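PDB 4L9P: CaaX farnesyltransferase beta subunit Ram1 from Aspergillus fumigatus, which probably catalyses, with the alpha subunit, farnesyl transfer from farnesyl diphosphate to the cysteine of CaaX proteins, as the zinc-containing, peptide-binding beta subunit. Local coordinates for residues G385-L389 with Y449-S453; I121-Q125 with L411-Q415. One frame throughout, in Å; residues are numbered along the deposited sequence. Where two conformers were deposited one is given.

Contact 1 (G385-L389 with Y449-S453); sequences GTQPL and YCTDS
Two largely extended segments meet in an isolated parallel-type beta bridge between Gln-387 and Thr-451 (CA-CA 4.5 Å), within the alpha-alpha toroid of the prenyltransferase beta subunit; the end-to-end directions of 386-389 and 449-453 differ by 57°. Gly-385, the first residue past helix 375-384, has positive phi (79°); a water donates to its O and accepts from Cys-450 N. Thr-386 (phi/psi -71/135°) sets OG1 in contact with Cys-450 SG (3.6 Å); OG1 is hydrogen-bonded to Glu-329 and accepts from a second water, which donates to Thr-451 O. Gln-387 N donates to Cys-450 O (2.8 Å), while Asp-452 N returns a weak bond to Gln-387 O (3.4 Å). The m, m rotamer of Gln-387 folds NE2 back to Gly-385 O (2.9 Å) and lays CG 3.9 Å from Tyr-449 CD2. Pro-388 stays extended, its CB 3.7 Å from Asp-452 OD2. At Leu-389 the backbone turns to helical angles (-64/-37°): its CD1 packs on Ser-453 CB (3.6 Å), and its N donates to Asp-452 OD1 (3.0 Å).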
loop_
_atom_site.group_PDB
_atom_site.type_symbol
_atom_site.label_atom_id
_atom_site.label_comp_id
_atom_site.label_asym_id
_atom_site.label_seq_id
_atom_site.Cartn_x
_atom_site.Cartn_y
_atom_site.Cartn_z
ATOM N N GLY B 385 -11.214 19.879 -6.949
ATOM C CA GLY B 385 -10.532 20.510 -8.059
ATOM C C GLY B 385 -9.406 21.428 -7.630
ATOM O O GLY B 385 -9.196 21.705 -6.424
ATOM N N THR B 386 -8.705 21.927 -8.635
ATOM C CA THR B 386 -7.529 22.723 -8.445
ATOM C C THR B 386 -7.925 24.097 -7.894
ATOM O O THR B 386 -8.902 24.705 -8.350
ATOM C CB THR B 386 -6.787 22.800 -9.812
ATOM O OG1 THR B 386 -6.197 21.508 -10.068
ATOM C CG2 THR B 386 -5.693 23.793 -9.771
ATOM N N GLN B 387 -7.197 24.557 -6.877
ATOM C CA GLN B 387 -7.473 25.865 -6.261
ATOM C C GLN B 387 -6.721 26.951 -6.983
ATOM O O GLN B 387 -5.521 26.901 -7.122
ATOM C CB GLN B 387 -7.139 25.839 -4.764
ATOM C CG GLN B 387 -7.737 24.596 -4.054
ATOM C CD GLN B 387 -9.240 24.675 -3.885
ATOM O OE1 GLN B 387 -9.723 25.577 -3.198
ATOM N NE2 GLN B 387 -10.003 23.721 -4.516
ATOM N N PRO B 388 -7.431 27.966 -7.473
ATOM C CA PRO B 388 -6.655 28.993 -8.182
ATOM C C PRO B 388 -5.953 29.933 -7.177
ATOM O O PRO B 388 -6.565 30.302 -6.162
ATOM C CB PRO B 388 -7.729 29.738 -8.976
ATOM C CG PRO B 388 -8.983 29.597 -8.105
ATOM C CD PRO B 388 -8.891 28.182 -7.538
ATOM N N LEU B 389 -4.696 30.295 -7.421
ATOM C CA LEU B 389 -4.085 31.288 -6.542
ATOM C C LEU B 389 -4.799 32.650 -6.647
ATOM O O LEU B 389 -4.979 33.322 -5.632
ATOM C CB LEU B 389 -2.577 31.423 -6.778
ATOM C CG LEU B 389 -1.705 30.258 -6.314
ATOM C CD1 LEU B 389 -0.277 30.781 -6.068
ATOM C CD2 LEU B 389 -2.270 29.586 -5.080
ATOM N N TYR B 449 -3.564 20.851 -0.780
ATOM C CA TYR B 449 -4.423 21.023 -1.970
ATOM C C TYR B 449 -3.577 21.350 -3.175
ATOM O O TYR B 449 -2.409 21.744 -3.026
ATOM C CB TYR B 449 -5.430 22.171 -1.715
ATOM C CG TYR B 449 -4.785 23.437 -1.248
ATOM C CD1 TYR B 449 -4.579 23.693 0.105
ATOM C CD2 TYR B 449 -4.386 24.400 -2.163
ATOM C CE1 TYR B 449 -3.942 24.869 0.524
ATOM C CE2 TYR B 449 -3.779 25.592 -1.732
ATOM C CZ TYR B 449 -3.548 25.797 -0.412
ATOM O OH TYR B 449 -2.960 26.991 -0.040
ATOM N N CYS B 450 -4.105 21.116 -4.382
ATOM C CA CYS B 450 -3.322 21.399 -5.594
ATOM C C CYS B 450 -3.834 22.734 -6.190
ATOM O O CYS B 450 -4.963 23.172 -5.944
ATOM C CB CYS B 450 -3.354 20.195 -6.579
ATOM S SG CYS B 450 -5.006 19.823 -7.174
ATOM N N THR B 451 -2.975 23.407 -6.930
ATOM C CA THR B 451 -3.225 24.772 -7.381
ATOM C C THR B 451 -2.895 24.898 -8.865
ATOM O O THR B 451 -2.456 23.941 -9.495
ATOM C CB THR B 451 -2.359 25.778 -6.585
ATOM O OG1 THR B 451 -0.987 25.655 -7.015
ATOM C CG2 THR B 451 -2.488 25.592 -5.067
ATOM N N ASP B 452 -3.138 26.085 -9.411
ATOM C CA ASP B 452 -2.787 26.386 -10.796
ATOM C C ASP B 452 -1.393 26.996 -10.903
ATOM O O ASP B 452 -1.036 27.563 -11.956
ATOM C CB ASP B 452 -3.839 27.328 -11.426
ATOM C CG ASP B 452 -3.980 28.683 -10.681
ATOM O OD1 ASP B 452 -3.320 28.876 -9.646
ATOM O OD2 ASP B 452 -4.781 29.566 -11.125
ATOM N N SER B 453 -0.623 26.900 -9.819
ATOM C CA SER B 453 0.731 27.436 -9.770
ATOM C C SER B 453 1.765 26.374 -9.495
ATOM O O SER B 453 1.836 25.858 -8.391
ATOM C CB SER B 453 0.795 28.516 -8.682
ATOM O OG SER B 453 2.051 29.171 -8.748
HETATM O O HOH W 1 -7.081 20.808 -4.449
HETATM O O HOH W 2 -3.256 21.059 -10.096
#

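Contact 2 (I121-Q125 with L411-Q415); sequences IPALQ and LSCCQ
Leu-411, Gln-415 and Pro-122 have the most surface buried here, where the C-terminal end of helix 403-413, widened into a pi-type turn, meets the extended segment 121-125. Leu-411 (m, t) points its CB at that segment. Leu-411 CB lies 3.5 Å from Ile-121 CG2 and Leu-411 CD2 3.8 Å from Leu-124 CD1, and the same side chain touches Leu-441 of helix 431-444. Pro-122 lies over the helix end, with CG 3.4 Å from Leu-411 O and CD 3.5 Å from Ser-412 OG. Past Cys-413, the last helical residue, the chain turns at Cys-414, bringing Gln-415 (m, t, chi3 84°) back toward the loop. Gln-415 NE2 donates to Leu-411 O (2.9 Å) and Ala-123 O (3.0 Å), while Gln-415 OE1 accepts from Gln-125 N (2.9 Å) and is hydrogen-bonded to His-129 NE2. The CA-CA register runs Ile-121 to Ser-412 (6.0 Å), Leu-124 to Leu-411 (6.2 Å) and Gln-125 to Gln-415 (7.7 Å). Gln-125 is at the N-cap position of helix 126-135, so Gln-415 ties the start of that helix to the end of helix 403-413, a join between sequence-distant helices of the alpha-alpha toroid.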
loop_
_atom_site.group_PDB
_atom_site.type_symbol
_atom_site.label_atom_id
_atom_site.label_comp_id
_atom_site.label_asym_id
_atom_site.label_seq_id
_atom_site.Cartn_x
_atom_site.Cartn_y
_atom_site.Cartn_z
ATOM N N ILE B 121 -5.293 13.742 25.507
ATOM C CA ILE B 121 -4.332 13.019 24.649
ATOM C C ILE B 121 -2.886 13.390 25.043
ATOM O O ILE B 121 -2.584 14.584 25.292
ATOM C CB ILE B 121 -4.548 13.443 23.216
ATOM C CG1 ILE B 121 -5.987 13.104 22.794
ATOM C CG2 ILE B 121 -3.508 12.729 22.272
ATOM C CD1 ILE B 121 -6.369 13.613 21.401
ATOM N N PRO B 122 -2.002 12.428 25.212
ATOM C CA PRO B 122 -0.609 12.753 25.548
ATOM C C PRO B 122 0.112 13.538 24.468
ATOM O O PRO B 122 -0.162 13.428 23.269
ATOM C CB PRO B 122 0.045 11.376 25.793
ATOM C CG PRO B 122 -0.863 10.401 25.134
ATOM C CD PRO B 122 -2.235 10.989 25.025
ATOM N N ALA B 123 1.081 14.321 24.881
ATOM C CA ALA B 123 1.940 15.005 23.931
ATOM C C ALA B 123 2.694 14.041 23.032
ATOM O O ALA B 123 3.057 12.918 23.439
ATOM C CB ALA B 123 3.016 15.809 24.737
ATOM N N LEU B 124 3.032 14.526 21.867
ATOM C CA LEU B 124 4.034 13.849 21.035
ATOM C C LEU B 124 5.372 13.935 21.786
ATOM O O LEU B 124 5.849 15.047 22.131
ATOM C CB LEU B 124 4.109 14.534 19.676
ATOM C CG LEU B 124 5.114 13.890 18.697
ATOM C CD1 LEU B 124 4.741 12.442 18.317
ATOM C CD2 LEU B 124 5.333 14.755 17.449
ATOM N N GLN B 125 6.004 12.791 21.990
ATOM C CA GLN B 125 7.256 12.685 22.785
ATOM C C GLN B 125 8.457 12.980 21.876
ATOM O O GLN B 125 9.220 12.088 21.495
ATOM C CB GLN B 125 7.341 11.322 23.519
ATOM C CG GLN B 125 6.164 11.137 24.523
ATOM C CD GLN B 125 6.142 12.162 25.661
ATOM O OE1 GLN B 125 7.207 12.492 26.248
ATOM N NE2 GLN B 125 4.934 12.686 25.980
ATOM N N LEU B 411 -1.205 9.303 18.866
ATOM C CA LEU B 411 -0.581 9.846 20.085
ATOM C C LEU B 411 -0.881 9.019 21.323
ATOM O O LEU B 411 0.022 8.903 22.211
ATOM C CB LEU B 411 -0.999 11.311 20.305
ATOM C CG LEU B 411 -0.462 12.255 19.238
ATOM C CD1 LEU B 411 -1.011 13.726 19.496
ATOM C CD2 LEU B 411 1.087 12.259 19.206
ATOM N N SER B 412 -2.103 8.493 21.445
ATOM C CA SER B 412 -2.461 7.715 22.652
ATOM C C SER B 412 -1.987 6.279 22.571
ATOM O O SER B 412 -1.639 5.684 23.617
ATOM C CB SER B 412 -3.967 7.713 22.929
ATOM O OG SER B 412 -4.459 9.037 23.161
ATOM N N CYS B 413 -1.941 5.685 21.339
ATOM C CA CYS B 413 -1.738 4.244 21.231
ATOM C C CYS B 413 -0.442 3.838 20.568
ATOM O O CYS B 413 0.014 2.689 20.780
ATOM C CB CYS B 413 -2.871 3.564 20.454
ATOM S SG CYS B 413 -4.479 3.720 21.262
ATOM N N CYS B 414 0.173 4.705 19.748
ATOM C CA CYS B 414 1.320 4.234 18.928
ATOM C C CYS B 414 2.651 4.765 19.412
ATOM O O CYS B 414 3.669 4.497 18.773
ATOM C CB CYS B 414 1.140 4.636 17.463
ATOM S SG CYS B 414 -0.239 3.744 16.675
ATOM N N GLN B 415 2.696 5.500 20.528
ATOM C CA GLN B 415 3.992 5.934 21.031
ATOM C C GLN B 415 4.600 4.960 22.030
ATOM O O GLN B 415 3.943 4.544 22.994
ATOM C CB GLN B 415 3.870 7.293 21.741
ATOM C CG GLN B 415 3.306 8.391 20.815
ATOM C CD GLN B 415 3.544 9.765 21.458
ATOM O OE1 GLN B 415 4.641 10.322 21.296
ATOM N NE2 GLN B 415 2.539 10.275 22.124
#

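Overall arrangement
Contact 2 is buried, whereas contact 1 is only partly so, with Leu-389 and Asp-452 exposed. Their centres are 34 Å apart and they do not touch, yet the chain links them: the loop holding 385-389 leads to helix 403-413, whose end is in contact 2, and helix 431-444, against which Leu-124 and Leu-411 pack, is followed by the strand leading into 449-453. Along the chain their segments alternate. Contact 1 joins loop to loop, through one good and one weak backbone hydrogen bond, an aspartate carboxylate and bridging waters; contact 2 joins loop to helix end, through leucine, isoleucine and proline packing plus one side-chain amide bonded to backbone. No other protein chain touches either.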